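Lmo0181 protein (Listeria monocytogenes serovar 1/2a, PDB 5F7V) binds the cyclic glucan cycloalternan and probably delivers it, as the lipid-anchored substrate-binding protein of an ABC transporter, for import into the cell. Local coordinates at residues Gly66-Thr78 with Phe280-Lys293. Numbering follows the deposited sequence. Where two conformers were deposited one is given.
With GLC (alpha-D-glucopyranose), chain B.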
ATOM      1  N   GLY A  66     -16.468  15.340 -16.267  1.00 20.17           N
ATOM      2  CA  GLY A  66     -15.843  15.931 -17.451  1.00 19.63           C
ATOM      3  C   GLY A  66     -14.671  16.867 -17.259  1.00 18.54           C
ATOM      4  O   GLY A  66     -14.387  17.632 -18.180  1.00 18.54           O
ATOM      5  N   ASP A  67     -13.992  16.805 -16.109  1.00 17.73           N
ATOM      6  CA  ASP A  67     -12.759  17.588 -15.923  1.00 16.93           C
ATOM      7  C   ASP A  67     -11.683  16.715 -15.329  1.00 15.06           C
ATOM      8  O   ASP A  67     -11.205  16.994 -14.228  1.00 15.06           O
ATOM      9  CB  ASP A  67     -12.958  18.856 -15.054  1.00 18.36           C
ATOM     10  CG  ASP A  67     -11.791  19.844 -15.150  1.00 18.56           C
ATOM     11  OD1 ASP A  67     -11.013  19.906 -16.143  1.00 18.62           O
ATOM     12  OD2 ASP A  67     -11.669  20.657 -14.196  1.00 20.48           O
ATOM     13  N   ALA A  68     -11.355  15.654 -16.056  1.00 13.50           N
ATOM     14  CA  ALA A  68     -10.272  14.786 -15.643  1.00 12.04           C
ATOM     15  C   ALA A  68      -8.943  15.534 -15.572  1.00 11.17           C
ATOM     16  O   ALA A  68      -8.644  16.373 -16.415  1.00 11.61           O
ATOM     17  CB  ALA A  68     -10.145  13.619 -16.610  1.00 11.65           C
ATOM     18  N   PRO A  69      -8.151  15.252 -14.547  1.00 10.24           N
ATOM     19  CA  PRO A  69      -6.771  15.727 -14.545  1.00  9.63           C
ATOM     20  C   PRO A  69      -6.025  15.162 -15.754  1.00  8.88           C
ATOM     21  O   PRO A  69      -6.327  14.076 -16.207  1.00  8.62           O
ATOM     22  CB  PRO A  69      -6.196  15.136 -13.248  1.00  9.41           C
ATOM     23  CG  PRO A  69      -7.354  14.630 -12.447  1.00  9.85           C
ATOM     24  CD  PRO A  69      -8.434  14.323 -13.439  1.00 10.07           C
ATOM     25  N   ASP A  70      -5.050  15.887 -16.287  1.00  8.66           N
ATOM     26  CA  ASP A  70      -4.292  15.347 -17.401  1.00  8.26           C
ATOM     27  C   ASP A  70      -3.519  14.102 -17.019  1.00  7.59           C
ATOM     28  O   ASP A  70      -3.446  13.177 -17.815  1.00  7.47           O
ATOM     29  CB  ASP A  70      -3.326  16.377 -17.952  1.00  8.56           C
ATOM     30  CG  ASP A  70      -4.006  17.616 -18.453  1.00  9.21           C
ATOM     31  OD1 ASP A  70      -4.795  17.511 -19.416  1.00  9.80           O
ATOM     32  OD2 ASP A  70      -3.765  18.677 -17.860  1.00  9.69           O
ATOM     33  N   ALA A  71      -2.945  14.106 -15.823  1.00  7.46           N
ATOM     34  CA  ALA A  71      -2.197  12.973 -15.320  1.00  7.11           C
ATOM     35  C   ALA A  71      -2.732  12.702 -13.920  1.00  7.09           C
ATOM     36  O   ALA A  71      -3.050  13.641 -13.194  1.00  7.44           O
ATOM     37  CB  ALA A  71      -0.721  13.284 -15.288  1.00  7.16           C
ATOM     38  N   PHE A  72      -2.801  11.438 -13.509  1.00  6.79           N
ATOM     39  CA  PHE A  72      -3.254  11.140 -12.163  1.00  6.82           C
ATOM     40  C   PHE A  72      -2.692   9.829 -11.672  1.00  6.50           C
ATOM     41  O   PHE A  72      -2.443   8.909 -12.438  1.00  6.28           O
ATOM     42  CB  PHE A  72      -4.790  11.168 -12.058  1.00  7.08           C
ATOM     43  CG  PHE A  72      -5.530  10.375 -13.086  1.00  7.04           C
ATOM     44  CD1 PHE A  72      -5.832   9.056 -12.896  1.00  6.96           C
ATOM     45  CD2 PHE A  72      -5.937  10.984 -14.273  1.00  7.39           C
ATOM     46  CE1 PHE A  72      -6.548   8.349 -13.851  1.00  7.18           C
ATOM     47  CE2 PHE A  72      -6.663  10.271 -15.227  1.00  7.57           C
ATOM     48  CZ  PHE A  72      -6.983   8.944 -14.997  1.00  7.51           C
ATOM     49  N   GLU A  73      -2.524   9.790 -10.365  1.00  6.59           N
ATOM     50  CA  GLU A  73      -1.965   8.636  -9.674  1.00  6.38           C
ATOM     51  C   GLU A  73      -3.018   7.552  -9.500  1.00  6.22           C
ATOM     52  O   GLU A  73      -4.184   7.823  -9.219  1.00  6.44           O
ATOM     53  CB  GLU A  73      -1.439   9.071  -8.322  1.00  6.70           C
ATOM     54  CG  GLU A  73      -0.346   8.183  -7.809  1.00  6.62           C
ATOM     55  CD  GLU A  73       0.289   8.690  -6.552  1.00  7.10           C
ATOM     56  OE1 GLU A  73      -0.379   9.397  -5.766  1.00  7.49           O
ATOM     57  OE2 GLU A  73       1.474   8.355  -6.308  1.00  7.25           O
ATOM     58  N   LEU A  74      -2.578   6.308  -9.633  1.00  5.98           N
ATOM     59  CA  LEU A  74      -3.413   5.110  -9.360  1.00  5.89           C
ATOM     60  C   LEU A  74      -2.560   4.144  -8.610  1.00  5.79           C
ATOM     61  O   LEU A  74      -1.368   4.114  -8.764  1.00  5.80           O
ATOM     62  CB  LEU A  74      -3.908   4.419 -10.623  1.00  5.87           C
ATOM     63  CG  LEU A  74      -4.881   5.264 -11.439  1.00  6.18           C
ATOM     64  CD1 LEU A  74      -5.127   4.581 -12.778  1.00  6.39           C
ATOM     65  CD2 LEU A  74      -6.178   5.539 -10.740  1.00  6.55           C
ATOM     66  N   ASN A  75      -3.218   3.386  -7.743  1.00  5.79           N
ATOM     67  CA  ASN A  75      -2.573   2.259  -7.077  1.00  5.74           C
ATOM     68  C   ASN A  75      -2.842   0.970  -7.844  1.00  5.68           C
ATOM     69  O   ASN A  75      -3.699   0.885  -8.720  1.00  5.73           O
ATOM     70  CB  ASN A  75      -2.930   2.209  -5.575  1.00  5.90           C
ATOM     71  CG  ASN A  75      -4.386   1.982  -5.296  1.00  6.02           C
ATOM     72  OD1 ASN A  75      -5.189   1.914  -6.188  1.00  6.01           O
ATOM     73  ND2 ASN A  75      -4.696   1.917  -4.030  1.00  6.27           N
ATOM     74  N   TYR A  76      -2.095  -0.064  -7.472  1.00  5.71           N
ATOM     75  CA  TYR A  76      -2.199  -1.359  -8.110  1.00  5.82           C
ATOM     76  C   TYR A  76      -3.632  -1.847  -8.030  1.00  5.86           C
ATOM     77  O   TYR A  76      -4.187  -2.303  -9.018  1.00  6.06           O
ATOM     78  CB  TYR A  76      -1.242  -2.309  -7.384  1.00  5.95           C
ATOM     79  CG  TYR A  76      -0.825  -3.595  -8.091  1.00  6.28           C
ATOM     80  CD1 TYR A  76      -1.673  -4.348  -8.901  1.00  6.47           C
ATOM     81  CD2 TYR A  76       0.444  -4.094  -7.882  1.00  6.59           C
ATOM     82  CE1 TYR A  76      -1.231  -5.509  -9.491  1.00  6.97           C
ATOM     83  CE2 TYR A  76       0.910  -5.241  -8.497  1.00  7.09           C
ATOM     84  CZ  TYR A  76       0.044  -5.955  -9.291  1.00  7.28           C
ATOM     85  OH  TYR A  76       0.473  -7.113  -9.887  1.00  7.95           O
ATOM     86  N   GLU A  77      -4.236  -1.711  -6.856  0.50  5.83           N
ATOM     87  CA  GLU A  77      -5.514  -2.393  -6.684  0.50  6.01           C
ATOM     88  C   GLU A  77      -6.684  -1.616  -7.267  0.50  6.20           C
ATOM     89  O   GLU A  77      -7.735  -2.222  -7.394  0.50  6.51           O
ATOM     90  CB  GLU A  77      -5.715  -2.815  -5.226  0.50  6.07           C
ATOM     91  CG  GLU A  77      -5.679  -1.712  -4.179  0.50  6.11           C
ATOM     92  CD  GLU A  77      -4.297  -1.326  -3.644  0.50  6.00           C
ATOM     93  OE1 GLU A  77      -3.312  -1.270  -4.415  0.50  5.86           O
ATOM     94  OE2 GLU A  77      -4.183  -1.029  -2.431  0.50  6.21           O
ATOM     95  N   THR A  78      -6.548  -0.340  -7.642  1.00  6.13           N
ATOM     96  CA  THR A  78      -7.651   0.366  -8.333  1.00  6.43           C
ATOM     97  C   THR A  78      -7.425   0.449  -9.823  1.00  6.46           C
ATOM     98  O   THR A  78      -8.322   0.802 -10.585  1.00  6.81           O
ATOM     99  CB  THR A  78      -7.841   1.781  -7.761  1.00  6.53           C
ATOM    100  OG1 THR A  78      -7.867   1.708  -6.336  1.00  6.62           O
ATOM    101  CG2 THR A  78      -9.128   2.438  -8.187  1.00  7.03           C
ATOM    102  N   PHE A 280       2.796  -6.381  -1.590  1.00  3.66           N
ATOM    103  CA  PHE A 280       3.474  -5.673  -2.680  1.00  3.83           C
ATOM    104  C   PHE A 280       2.481  -4.692  -3.266  1.00  3.87           C
ATOM    105  O   PHE A 280       1.434  -5.070  -3.773  1.00  3.85           O
ATOM    106  CB  PHE A 280       3.961  -6.646  -3.753  1.00  3.95           C
ATOM    107  CG  PHE A 280       4.732  -5.965  -4.848  1.00  4.16           C
ATOM    108  CD1 PHE A 280       6.104  -5.762  -4.705  1.00  4.30           C
ATOM    109  CD2 PHE A 280       4.084  -5.472  -5.966  1.00  4.30           C
ATOM    110  CE1 PHE A 280       6.815  -5.131  -5.710  1.00  4.58           C
ATOM    111  CE2 PHE A 280       4.794  -4.814  -6.952  1.00  4.57           C
ATOM    112  CZ  PHE A 280       6.134  -4.661  -6.799  1.00  4.71           C
ATOM    113  N   PHE A 281       2.843  -3.430  -3.176  1.00  3.95           N
ATOM    114  CA  PHE A 281       2.010  -2.335  -3.687  1.00  4.03           C
ATOM    115  C   PHE A 281       2.817  -1.556  -4.703  1.00  4.24           C
ATOM    116  O   PHE A 281       4.027  -1.530  -4.670  1.00  4.32           O
ATOM    117  CB  PHE A 281       1.555  -1.460  -2.515  1.00  3.96           C
ATOM    118  CG  PHE A 281       0.600  -2.144  -1.586  1.00  3.79           C
ATOM    119  CD1 PHE A 281      -0.613  -2.629  -2.068  1.00  3.77           C
ATOM    120  CD2 PHE A 281       0.876  -2.242  -0.248  1.00  3.68           C
ATOM    121  CE1 PHE A 281      -1.485  -3.264  -1.216  1.00  3.65           C
ATOM    122  CE2 PHE A 281      -0.001  -2.887   0.604  1.00  3.56           C
ATOM    123  CZ  PHE A 281      -1.188  -3.386   0.125  1.00  3.54           C
ATOM    124  N   ALA A 282       2.118  -0.873  -5.587  1.00  4.37           N
ATOM    125  CA  ALA A 282       2.761  -0.002  -6.559  1.00  4.61           C
ATOM    126  C   ALA A 282       1.861   1.118  -6.960  1.00  4.73           C
ATOM    127  O   ALA A 282       0.656   0.916  -7.078  1.00  4.68           O
ATOM    128  CB  ALA A 282       3.180  -0.754  -7.810  1.00  4.73           C
ATOM    129  N   ASN A 283       2.430   2.301  -7.133  1.00  4.78           N
ATOM    130  CA  ASN A 283       1.690   3.431  -7.693  1.00  4.65           C
ATOM    131  C   ASN A 283       2.166   3.738  -9.087  1.00  4.42           C
ATOM    132  O   ASN A 283       3.356   3.587  -9.367  1.00  4.28           O
ATOM    133  CB  ASN A 283       1.898   4.639  -6.797  1.00  4.57           C
ATOM    134  CG  ASN A 283       1.329   4.383  -5.403  1.00  4.97           C
ATOM    135  OD1 ASN A 283       0.221   3.901  -5.278  1.00  5.36           O
ATOM    136  ND2 ASN A 283       2.082   4.737  -4.357  1.00  5.02           N
ATOM    137  N   GLY A 284       1.243   4.185  -9.915  1.00  4.48           N
ATOM    138  CA  GLY A 284       1.500   4.505 -11.314  1.00  4.40           C
ATOM    139  C   GLY A 284       0.824   5.798 -11.660  1.00  4.37           C
ATOM    140  O   GLY A 284      -0.093   6.237 -10.962  1.00  4.54           O
ATOM    141  N   ILE A 285       1.260   6.407 -12.743  1.00  4.29           N
ATOM    142  CA  ILE A 285       0.638   7.631 -13.251  1.00  4.38           C
ATOM    143  C   ILE A 285       0.054   7.308 -14.605  1.00  4.62           C
ATOM    144  O   ILE A 285       0.721   6.803 -15.501  1.00  4.67           O
ATOM    145  CB  ILE A 285       1.637   8.781 -13.303  1.00  4.28           C
ATOM    146  CG1 ILE A 285       2.160   9.072 -11.905  1.00  4.21           C
ATOM    147  CG2 ILE A 285       1.008   9.980 -13.958  1.00  4.51           C
ATOM    148  CD1 ILE A 285       3.274  10.096 -11.857  1.00  4.28           C
ATOM    149  N   GLY A 286      -1.239   7.593 -14.699  1.00  4.90           N
ATOM    150  CA  GLY A 286      -2.031   7.465 -15.902  1.00  5.27           C
ATOM    151  C   GLY A 286      -2.267   8.806 -16.560  1.00  5.39           C
ATOM    152  O   GLY A 286      -2.154   9.834 -15.918  1.00  5.31           O
ATOM    153  N   VAL A 287      -2.571   8.773 -17.842  1.00  5.77           N
ATOM    154  CA  VAL A 287      -2.869   9.980 -18.625  1.00  6.15           C
ATOM    155  C   VAL A 287      -4.335   9.889 -19.021  1.00  6.88           C
ATOM    156  O   VAL A 287      -4.808   8.842 -19.479  1.00  7.25           O
ATOM    157  CB  VAL A 287      -1.968  10.070 -19.863  1.00  6.21           C
ATOM    158  CG1 VAL A 287      -2.317  11.268 -20.734  1.00  6.62           C
ATOM    159  CG2 VAL A 287      -0.523  10.153 -19.411  1.00  5.86           C
ATOM    160  N   SER A 288      -5.096  10.954 -18.797  1.00  7.38           N
ATOM    161  CA  SER A 288      -6.503  10.935 -19.186  1.00  8.40           C
ATOM    162  C   SER A 288      -6.680  10.711 -20.687  1.00  9.20           C
ATOM    163  O   SER A 288      -6.065  11.364 -21.518  1.00  8.98           O
ATOM    164  CB  SER A 288      -7.191  12.247 -18.809  1.00  8.82           C
ATOM    165  OG  SER A 288      -8.482  12.301 -19.373  1.00  9.69           O
ATOM    166  N   LYS A 289      -7.563   9.781 -21.006  1.00 10.46           N
ATOM    167  CA  LYS A 289      -7.936   9.536 -22.388  1.00 11.96           C
ATOM    168  C   LYS A 289      -8.425  10.768 -23.107  1.00 12.69           C
ATOM    169  O   LYS A 289      -8.264  10.841 -24.307  1.00 12.76           O
ATOM    170  CB  LYS A 289      -9.035   8.474 -22.458  1.00 13.66           C
ATOM    171  CG  LYS A 289      -9.394   8.071 -23.877  1.00 15.44           C
ATOM    172  CD  LYS A 289      -9.958   6.670 -23.832  1.00 17.31           C
ATOM    173  CE  LYS A 289      -9.932   5.919 -25.144  1.00 18.98           C
ATOM    174  NZ  LYS A 289     -10.474   4.591 -24.719  1.00 20.46           N
ATOM    175  N   ASP A 290      -9.018  11.711 -22.378  1.00 13.29           N
ATOM    176  CA  ASP A 290      -9.603  12.885 -23.014  1.00 14.76           C
ATOM    177  C   ASP A 290      -8.734  14.133 -22.951  1.00 13.93           C
ATOM    178  O   ASP A 290      -9.157  15.194 -23.419  1.00 14.69           O
ATOM    179  CB  ASP A 290     -10.992  13.120 -22.399  1.00 16.69           C
ATOM    180  CG  ASP A 290     -12.006  12.079 -22.818  1.00 18.91           C
ATOM    181  OD1 ASP A 290     -11.921  11.474 -23.927  1.00 21.00           O
ATOM    182  OD2 ASP A 290     -12.962  11.890 -22.032  1.00 22.50           O
ATOM    183  N   SER A 291      -7.525  14.016 -22.410  1.00 12.78           N
ATOM    184  CA  SER A 291      -6.630  15.164 -22.355  1.00 12.50           C
ATOM    185  C   SER A 291      -6.167  15.606 -23.738  1.00 12.96           C
ATOM    186  O   SER A 291      -5.895  14.773 -24.592  1.00 12.40           O
ATOM    187  CB  SER A 291      -5.413  14.828 -21.502  1.00 11.62           C
ATOM    188  OG  SER A 291      -4.457  15.889 -21.544  1.00 11.43           O
ATOM    189  N   ASP A 292      -6.092  16.929 -23.900  1.00 14.12           N
ATOM    190  CA  ASP A 292      -5.508  17.585 -25.057  1.00 15.06           C
ATOM    191  C   ASP A 292      -3.992  17.780 -24.929  1.00 13.90           C
ATOM    192  O   ASP A 292      -3.379  18.400 -25.809  1.00 14.18           O
ATOM    193  CB  ASP A 292      -6.087  19.006 -25.260  1.00 17.49           C
ATOM    194  CG  ASP A 292      -7.581  19.051 -25.501  1.00 19.97           C
ATOM    195  OD1 ASP A 292      -8.134  18.142 -26.182  1.00 22.33           O
ATOM    196  OD2 ASP A 292      -8.190  20.058 -25.040  1.00 22.41           O
ATOM    197  N   LYS A 293      -3.415  17.260 -23.846  1.00 12.21           N
ATOM    198  CA  LYS A 293      -2.026  17.534 -23.487  1.00 11.49           C
ATOM    199  C   LYS A 293      -1.331  16.210 -23.159  1.00 10.18           C
ATOM    200  O   LYS A 293      -0.530  16.138 -22.228  1.00  9.35           O
ATOM    201  CB  LYS A 293      -1.999  18.467 -22.278  1.00 11.88           C
ATOM    202  CG  LYS A 293      -2.685  19.800 -22.483  1.00 13.12           C
ATOM    203  CD  LYS A 293      -2.800  20.578 -21.190  1.00 13.64           C
ATOM    204  CE  LYS A 293      -3.861  21.650 -21.362  1.00 14.86           C
ATOM    205  NZ  LYS A 293      -4.127  22.385 -20.122  1.00 15.75           N
TER
HETATM  206  C1  GLC B   4       0.154   3.000   0.106  1.00  2.56           C
HETATM  207  C2  GLC B   4       0.696   2.754  -1.284  1.00  2.43           C
HETATM  208  C3  GLC B   4      -0.431   2.369  -2.225  1.00  2.38           C
HETATM  209  C4  GLC B   4      -1.250   1.223  -1.642  1.00  2.28           C
HETATM  210  C5  GLC B   4      -1.760   1.595  -0.256  1.00  2.35           C
HETATM  211  C6  GLC B   4      -2.484   0.448   0.437  1.00  2.35           C
HETATM  212  O2  GLC B   4       1.365   3.938  -1.732  1.00  2.46           O
HETATM  213  O3  GLC B   4       0.159   1.950  -3.452  1.00  2.35           O
HETATM  214  O4  GLC B   4      -2.394   1.037  -2.482  1.00  2.40           O
HETATM  215  O5  GLC B   4      -0.629   1.913   0.585  1.00  2.36           O
HETATM  216  O6  GLC B   4      -2.713   0.930   1.781  1.00  2.41           O
HETATM  217  O   HOH W   1      -4.894  21.131 -18.013  1.00 17.19           O
HETATM  218  O   HOH W   2      -0.684  -0.423  -4.773  1.00  2.64           O
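N75 and N283, paired across two antiparallel strands, reach one glucose of the bound cycloalternan together. N283 grips two neighbouring hydroxyls with the two ends of its amide: OD1 accepts from GLC O3 at 2.7 Å, while ND2 donates to GLC O2. From the facing strand, N75 ND2 gives a hydrogen bond to GLC O4, and that hydroxyl in turn donates to E77 OE2, which N180 also meets, in one of the two conformers of E77. GLC C6 stands over the centre of one face of the F281 ring, 4.0 Å above its plane, with C4 over the same face. Water 2 fills in the polar network, accepting from the backbone N of Y76 and A282 and, in that conformer, donating to E77 OE1.

Behind the sugar, a second shell holds N75. With CG wedged between its backbone N and carbonyl carbon (chi1 64°), N75 can turn OD1 back to T78: OD1 accepts from T78 OG1 at 2.7 Å, in the carbonyl plane, and more weakly from T78 N, the capping bond of N75 at the N-cap of helix 76-85. E73, held by S21 and F20, packs OE2 3.8 Å from N283 CB. Farther along, F72 and L74 exchange paired backbone hydrogen bonds with G286 and G284, and G286 O lies above one face of the F72 ring, displaced toward its rim.

At the far end the ladder is pinned by D70. Its carbonyl accepts from S288 N, and its OD1 takes the S291 hydroxyl at 2.7 Å, while water 1 links OD2 to K293 NZ, which also bonds E14 O.

The example is one of binding residues carried where strand 71-75 runs into helix 76-85 and on neighbouring strand 278-287: this antiparallel pair joins the sheet of one lobe to the ligand cleft, as in the periplasmic-binding-protein fold of ABC solute receptors.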